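Side-chain contacts in putative nitroreductase (Thermotoga maritima, PDB 1VKW), which is a putative nitroreductase that probably acts as an oxidoreductase, although its substrate and physiological role are not established: residues 143-148 against 171-176; 155-158 against 163-166. All coordinates share one frame; numbering follows the deposited sequence.

Following the chain from the N terminus, the first segment met is 143-148, on helix 143-153. The chain leaves this helix into 155-158, turns, and reaches 163-166, where strand 165-168 begins; interaction 2 closes that turn across only four intervening residues. A hairpin then leads to 171-176, and interaction 1 closes the longer loop of 22 residues back to the helix. Interaction 2 therefore falls wholly within the span of interaction 1, and the two do not cross. They meet in one antiparallel sheet: Ser176 N lies 2.9 Å from Lys165 O, a probable hydrogen bond between neighbouring strands, and Leu173 CD1 packs 3.6 Å from Ile166 CG2.

Interaction 1: 143-148 against 171-176; sequences PEIVKI and GELCIS
Leu173 of strand 172-176 divides its two methyl groups between Ile145 and Ile148, which stand three residues apart on the helix. The tight half is at Ile148: its CG2 lies 3.4 Å from Leu173 CD2, closer than usual for two carbons, and the same methyl is 4.1 Å from Ile148 CB. At Ile145 the fit is easier, with CG2 at 4.0 Å from Leu173 CD1. In both isoleucines the touching branch is CG2, anti to the backbone N, while CG1 sits beside that N. Leu173 likewise carries CG anti to its own N (chi1 -165°), which sends the fork out to the helix. Leucine and isoleucines run antiparallel alongside each other and touch by their flanks, and the CA atoms of Ile145 and Leu173 remain 8.2 Å apart, so the backbones keep their distance and the apolar branches bridge it. All three residues are buried: Leu173 also meets Ile166 and Tyr168 of the adjoining strand, and Ile148 is backed by Thr193, Ala194 and Ile197 of helix 180-198.

The solvent side of the helix and the far face of the strand are more polar and take no part in this packing. Pro143 and Lys147 lie on the exposed side of the helix, Lys147 in a cation-pi contact with Phe16. On the opposite face of the strand, Glu172 has its CB directed away from the helix and forms a salt bridge with Arg207, while Cys174 is joined to Cys213 by a disulfide. The 116 Å² buried between the segments, summed over both, comes from apolar side-chain contacts gathered around Leu173. A helix laid by its isoleucines against one face of an antiparallel sheet, with polar and disulfide-bonded residues on the other, is alpha+beta layering, consistent with the nitroreductase-like fold of the FMN-dependent nitroreductase clan.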
ATOM      1  N   PRO A 143      -4.173 -14.293  17.565  1.00 34.46           N
ATOM      2  CA  PRO A 143      -3.435 -14.643  16.349  1.00 34.30           C
ATOM      3  C   PRO A 143      -3.797 -13.813  15.109  1.00 33.73           C
ATOM      4  O   PRO A 143      -2.914 -13.505  14.312  1.00 31.44           O
ATOM      5  CB  PRO A 143      -3.764 -16.127  16.148  1.00 35.41           C
ATOM      6  CG  PRO A 143      -4.118 -16.616  17.501  1.00 37.96           C
ATOM      7  CD  PRO A 143      -4.817 -15.470  18.172  1.00 35.32           C
ATOM      8  N   GLU A 144      -5.061 -13.423  14.954  1.00 34.23           N
ATOM      9  CA  GLU A 144      -5.437 -12.643  13.770  1.00 34.16           C
ATOM     10  C   GLU A 144      -4.698 -11.304  13.798  1.00 31.99           C
ATOM     11  O   GLU A 144      -4.276 -10.794  12.762  1.00 29.97           O
ATOM     12  CB  GLU A 144      -6.950 -12.382  13.687  1.00 33.57           C
ATOM     13  CG  GLU A 144      -7.820 -13.612  13.527  1.00 35.66           C
ATOM     14  CD  GLU A 144      -8.164 -14.282  14.845  1.00 43.27           C
ATOM     15  OE1 GLU A 144      -7.562 -13.926  15.890  1.00 40.49           O
ATOM     16  OE2 GLU A 144      -9.035 -15.175  14.827  1.00 44.89           O
ATOM     17  N   ILE A 145      -4.532 -10.739  14.990  1.00 31.58           N
ATOM     18  CA  ILE A 145      -3.980  -9.391  15.097  1.00 30.44           C
ATOM     19  C   ILE A 145      -2.465  -9.409  14.891  1.00 29.56           C
ATOM     20  O   ILE A 145      -1.911  -8.511  14.247  1.00 28.72           O
ATOM     21  CB  ILE A 145      -4.361  -8.731  16.430  1.00 30.58           C
ATOM     22  CG1 ILE A 145      -5.860  -8.910  16.719  1.00 32.77           C
ATOM     23  CG2 ILE A 145      -3.993  -7.264  16.414  1.00 31.36           C
ATOM     24  CD1 ILE A 145      -6.800  -8.469  15.582  1.00 37.42           C
ATOM     25  N   VAL A 146      -1.802 -10.438  15.422  1.00 28.72           N
ATOM     26  CA  VAL A 146      -0.379 -10.632  15.164  1.00 28.29           C
ATOM     27  C   VAL A 146      -0.160 -10.594  13.641  1.00 28.02           C
ATOM     28  O   VAL A 146       0.694  -9.852  13.150  1.00 28.07           O
ATOM     29  CB  VAL A 146       0.145 -11.946  15.755  1.00 27.55           C
ATOM     30  CG1 VAL A 146       1.598 -12.145  15.402  1.00 31.88           C
ATOM     31  CG2 VAL A 146      -0.028 -11.963  17.286  1.00 32.13           C
ATOM     32  N   LYS A 147      -0.979 -11.334  12.899  1.00 28.00           N
ATOM     33  CA  LYS A 147      -0.835 -11.379  11.442  1.00 30.04           C
ATOM     34  C   LYS A 147      -1.016 -10.003  10.792  1.00 28.10           C
ATOM     35  O   LYS A 147      -0.211  -9.600   9.944  1.00 29.34           O
ATOM     36  CB  LYS A 147      -1.823 -12.372  10.831  1.00 28.60           C
ATOM     37  CG  LYS A 147      -1.563 -12.666   9.358  1.00 33.41           C
ATOM     38  CD  LYS A 147      -2.412 -13.842   8.882  1.00 37.89           C
ATOM     39  CE  LYS A 147      -1.828 -14.497   7.620  1.00 43.72           C
ATOM     40  NZ  LYS A 147      -2.630 -15.673   7.199  1.00 42.85           N
ATOM     41  N   ILE A 148      -2.062  -9.277  11.184  1.00 26.07           N
ATOM     42  CA  ILE A 148      -2.309  -7.937  10.618  1.00 27.09           C
ATOM     43  C   ILE A 148      -1.147  -6.993  10.923  1.00 26.83           C
ATOM     44  O   ILE A 148      -0.722  -6.249  10.049  1.00 27.10           O
ATOM     45  CB  ILE A 148      -3.631  -7.334  11.128  1.00 24.98           C
ATOM     46  CG1 ILE A 148      -4.827  -8.121  10.579  1.00 26.64           C
ATOM     47  CG2 ILE A 148      -3.743  -5.893  10.707  1.00 29.37           C
ATOM     48  CD1 ILE A 148      -6.085  -7.913  11.364  1.00 29.64           C
ATOM     49  N   GLY A 171     -11.465  -4.224  20.162  1.00 35.28           N
ATOM     50  CA  GLY A 171     -12.279  -3.996  18.962  1.00 34.94           C
ATOM     51  C   GLY A 171     -11.547  -3.371  17.768  1.00 33.74           C
ATOM     52  O   GLY A 171     -11.980  -3.499  16.625  1.00 32.75           O
ATOM     53  N   GLU A 172     -10.438  -2.694  18.030  1.00 32.09           N
ATOM     54  CA  GLU A 172      -9.808  -1.828  17.029  1.00 31.73           C
ATOM     55  C   GLU A 172      -8.307  -1.952  17.019  1.00 32.06           C
ATOM     56  O   GLU A 172      -7.701  -2.323  18.019  1.00 32.85           O
ATOM     57  CB  GLU A 172     -10.150  -0.363  17.300  1.00 31.93           C
ATOM     58  CG  GLU A 172     -11.617  -0.102  17.534  1.00 31.71           C
ATOM     59  CD  GLU A 172     -11.936   1.359  17.720  1.00 32.75           C
ATOM     60  OE1 GLU A 172     -11.007   2.191  17.827  1.00 40.57           O
ATOM     61  OE2 GLU A 172     -13.134   1.670  17.750  1.00 36.82           O
ATOM     62  N   LEU A 173      -7.729  -1.615  15.874  1.00 31.35           N
ATOM     63  CA  LEU A 173      -6.285  -1.528  15.690  1.00 32.66           C
ATOM     64  C   LEU A 173      -6.070  -0.093  15.283  1.00 30.79           C
ATOM     65  O   LEU A 173      -6.698   0.381  14.336  1.00 29.95           O
ATOM     66  CB  LEU A 173      -5.803  -2.492  14.600  1.00 32.42           C
ATOM     67  CG  LEU A 173      -4.318  -2.847  14.457  1.00 35.10           C
ATOM     68  CD1 LEU A 173      -3.660  -3.291  15.761  1.00 35.41           C
ATOM     69  CD2 LEU A 173      -4.196  -3.963  13.436  1.00 38.26           C
ATOM     70  N   CYS A 174      -5.264   0.612  16.067  1.00 30.48           N
ATOM     71  CA  CYS A 174      -4.997   2.031  15.851  1.00 32.78           C
ATOM     72  C   CYS A 174      -3.557   2.252  15.425  1.00 31.92           C
ATOM     73  O   CYS A 174      -2.646   1.711  16.035  1.00 32.64           O
ATOM     74  CB  CYS A 174      -5.294   2.816  17.124  1.00 34.17           C
ATOM     75  SG  CYS A 174      -7.031   2.708  17.640  1.00 42.34           S
ATOM     76  N   ILE A 175      -3.374   3.048  14.373  1.00 30.11           N
ATOM     77  CA  ILE A 175      -2.063   3.436  13.879  1.00 30.77           C
ATOM     78  C   ILE A 175      -1.943   4.952  13.968  1.00 29.78           C
ATOM     79  O   ILE A 175      -2.783   5.675  13.423  1.00 28.07           O
ATOM     80  CB  ILE A 175      -1.893   3.005  12.413  1.00 30.72           C
ATOM     81  CG1 ILE A 175      -2.065   1.490  12.280  1.00 30.66           C
ATOM     82  CG2 ILE A 175      -0.533   3.444  11.880  1.00 31.64           C
ATOM     83  CD1 ILE A 175      -2.177   1.028  10.847  1.00 34.37           C
ATOM     84  N   SER A 176      -0.899   5.418  14.650  1.00 29.41           N
ATOM     85  CA  SER A 176      -0.584   6.841  14.751  1.00 29.58           C
ATOM     86  C   SER A 176       0.761   7.125  14.094  1.00 31.17           C
ATOM     87  O   SER A 176       1.704   6.324  14.207  1.00 29.30           O
ATOM     88  CB  SER A 176      -0.516   7.275  16.213  1.00 30.94           C
ATOM     89  OG  SER A 176      -1.640   6.820  16.952  1.00 35.42           O
TER

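Interaction 2: 155-158 against 163-166; sequences APSA and PWKI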
ATOM      1  N   ALA A 155       4.908  -2.626   5.267  1.00 27.79           N
ATOM      2  CA  ALA A 155       4.589  -1.481   4.416  1.00 26.87           C
ATOM      3  C   ALA A 155       5.850  -0.693   4.118  1.00 27.54           C
ATOM      4  O   ALA A 155       6.777  -0.686   4.932  1.00 26.62           O
ATOM      5  CB  ALA A 155       3.560  -0.566   5.102  1.00 28.52           C
ATOM      6  N   PRO A 156       5.897  -0.033   2.962  1.00 27.06           N
ATOM      7  CA  PRO A 156       6.994   0.862   2.669  1.00 28.42           C
ATOM      8  C   PRO A 156       6.767   2.173   3.404  1.00 28.80           C
ATOM      9  O   PRO A 156       5.644   2.472   3.834  1.00 28.36           O
ATOM     10  CB  PRO A 156       6.896   1.058   1.155  1.00 28.85           C
ATOM     11  CG  PRO A 156       5.429   0.945   0.871  1.00 26.47           C
ATOM     12  CD  PRO A 156       4.924  -0.081   1.856  1.00 27.49           C
ATOM     13  N   SER A 157       7.844   2.925   3.571  1.00 28.71           N
ATOM     14  CA  SER A 157       7.773   4.258   4.155  1.00 28.53           C
ATOM     15  C   SER A 157       8.912   5.082   3.579  1.00 29.05           C
ATOM     16  O   SER A 157       9.970   4.532   3.259  1.00 25.64           O
ATOM     17  CB  SER A 157       7.859   4.187   5.681  1.00 28.98           C
ATOM     18  OG  SER A 157       9.040   3.528   6.128  1.00 29.02           O
ATOM     19  N   ALA A 158       8.680   6.387   3.434  1.00 29.84           N
ATOM     20  CA  ALA A 158       9.712   7.326   3.032  1.00 31.10           C
ATOM     21  C   ALA A 158      10.996   7.104   3.825  1.00 30.36           C
ATOM     22  O   ALA A 158      10.978   7.135   5.062  1.00 30.39           O
ATOM     23  CB  ALA A 158       9.221   8.751   3.224  1.00 32.51           C
ATOM     24  N   PRO A 163       7.418   5.029  10.341  1.00 28.88           N
ATOM     25  CA  PRO A 163       6.991   5.995  11.356  1.00 29.21           C
ATOM     26  C   PRO A 163       5.648   5.658  12.040  1.00 28.73           C
ATOM     27  O   PRO A 163       4.788   6.528  12.154  1.00 31.77           O
ATOM     28  CB  PRO A 163       6.875   7.293  10.539  1.00 28.87           C
ATOM     29  CG  PRO A 163       6.433   6.831   9.171  1.00 29.01           C
ATOM     30  CD  PRO A 163       7.040   5.464   8.975  1.00 27.78           C
ATOM     31  N   TRP A 164       5.487   4.429  12.518  1.00 29.29           N
ATOM     32  CA  TRP A 164       4.183   3.972  13.027  1.00 30.19           C
ATOM     33  C   TRP A 164       4.209   3.576  14.484  1.00 28.47           C
ATOM     34  O   TRP A 164       5.146   2.931  14.963  1.00 30.52           O
ATOM     35  CB  TRP A 164       3.678   2.786  12.216  1.00 31.15           C
ATOM     36  CG  TRP A 164       3.849   2.940  10.754  1.00 30.86           C
ATOM     37  CD1 TRP A 164       3.228   3.839   9.948  1.00 30.71           C
ATOM     38  CD2 TRP A 164       4.688   2.151   9.907  1.00 28.57           C
ATOM     39  NE1 TRP A 164       3.638   3.666   8.648  1.00 32.18           N
ATOM     40  CE2 TRP A 164       4.526   2.630   8.593  1.00 27.13           C
ATOM     41  CE3 TRP A 164       5.559   1.083  10.125  1.00 27.44           C
ATOM     42  CZ2 TRP A 164       5.206   2.079   7.502  1.00 30.55           C
ATOM     43  CZ3 TRP A 164       6.233   0.532   9.029  1.00 31.28           C
ATOM     44  CH2 TRP A 164       6.046   1.033   7.744  1.00 31.19           C
ATOM     45  N   LYS A 165       3.159   3.956  15.194  1.00 28.64           N
ATOM     46  CA  LYS A 165       2.920   3.439  16.527  1.00 29.93           C
ATOM     47  C   LYS A 165       1.563   2.763  16.461  1.00 30.55           C
ATOM     48  O   LYS A 165       0.590   3.392  16.028  1.00 31.55           O
ATOM     49  CB  LYS A 165       2.936   4.581  17.545  1.00 28.30           C
ATOM     50  CG  LYS A 165       3.091   4.181  19.002  1.00 31.70           C
ATOM     51  CD  LYS A 165       3.365   5.435  19.892  1.00 32.92           C
ATOM     52  CE  LYS A 165       3.473   5.118  21.386  1.00 37.62           C
ATOM     53  NZ  LYS A 165       3.551   6.356  22.256  1.00 38.37           N
ATOM     54  N   ILE A 166       1.501   1.495  16.872  1.00 28.87           N
ATOM     55  CA  ILE A 166       0.311   0.659  16.694  1.00 29.22           C
ATOM     56  C   ILE A 166      -0.211   0.189  18.041  1.00 29.21           C
ATOM     57  O   ILE A 166       0.565  -0.242  18.911  1.00 25.92           O
ATOM     58  CB  ILE A 166       0.636  -0.582  15.811  1.00 28.09           C
ATOM     59  CG1 ILE A 166       1.288  -0.163  14.487  1.00 31.32           C
ATOM     60  CG2 ILE A 166      -0.615  -1.459  15.581  1.00 30.86           C
ATOM     61  CD1 ILE A 166       1.781  -1.368  13.648  1.00 32.11           C
TER
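Ser157 OG accepts a hydrogen bond from the backbone N of Gln162, and the CB of the same serine rests 3.6 Å from Pro163 CD. This bond and contact lie in a helix-loop-strand connection, the turn that carries the chain from helix 143-153 to strand 165-168, the outermost of a four-stranded antiparallel sheet. The serine hydroxyl stands between its backbone N and carbonyl carbon (chi1 57°), the torsion that lets it reach across the turn while CB stays against the proline.

Trp164 fills the inside of this turn. With CG anti to the carbonyl carbon (chi1 -44°), the indole reaches back to the loop, and its outer ring atoms CZ2 and CH2 meet 155-158. There Ala155 CB lies 3.9 Å from CZ2, and Ser157 CB approaches the same CZ2 obliquely at 3.8 Å. Pro163 CD lies over one face of the indole, 3.8 Å from the ring plane and displaced to the border of the ring, so Pro163 CD, Ser157 CB and the outer ring edge meet in a three-way contact. On the five-membered ring, NE1 donates to the carbonyl O of Asp182, which fixes the rotation of the ring against helix 180-198. Replacing Trp164 with a leucine removes both that donor and the outer ring, and would probably leave the Asp182 carbonyl without its mate and open a gap beside Ala155 and Ser157.

Two backbone carbonyls face the ring rim near its plane. Ala155 O is 3.4 Å from Trp164 CH2 and also receives a weak hydrogen bond from Arg127 NH2. Pro156 O, buried by the contact, has no hydrogen-bonding partner in the model; it lies in the ring plane, at the indole edge, 3.7 Å from Trp164 CZ2.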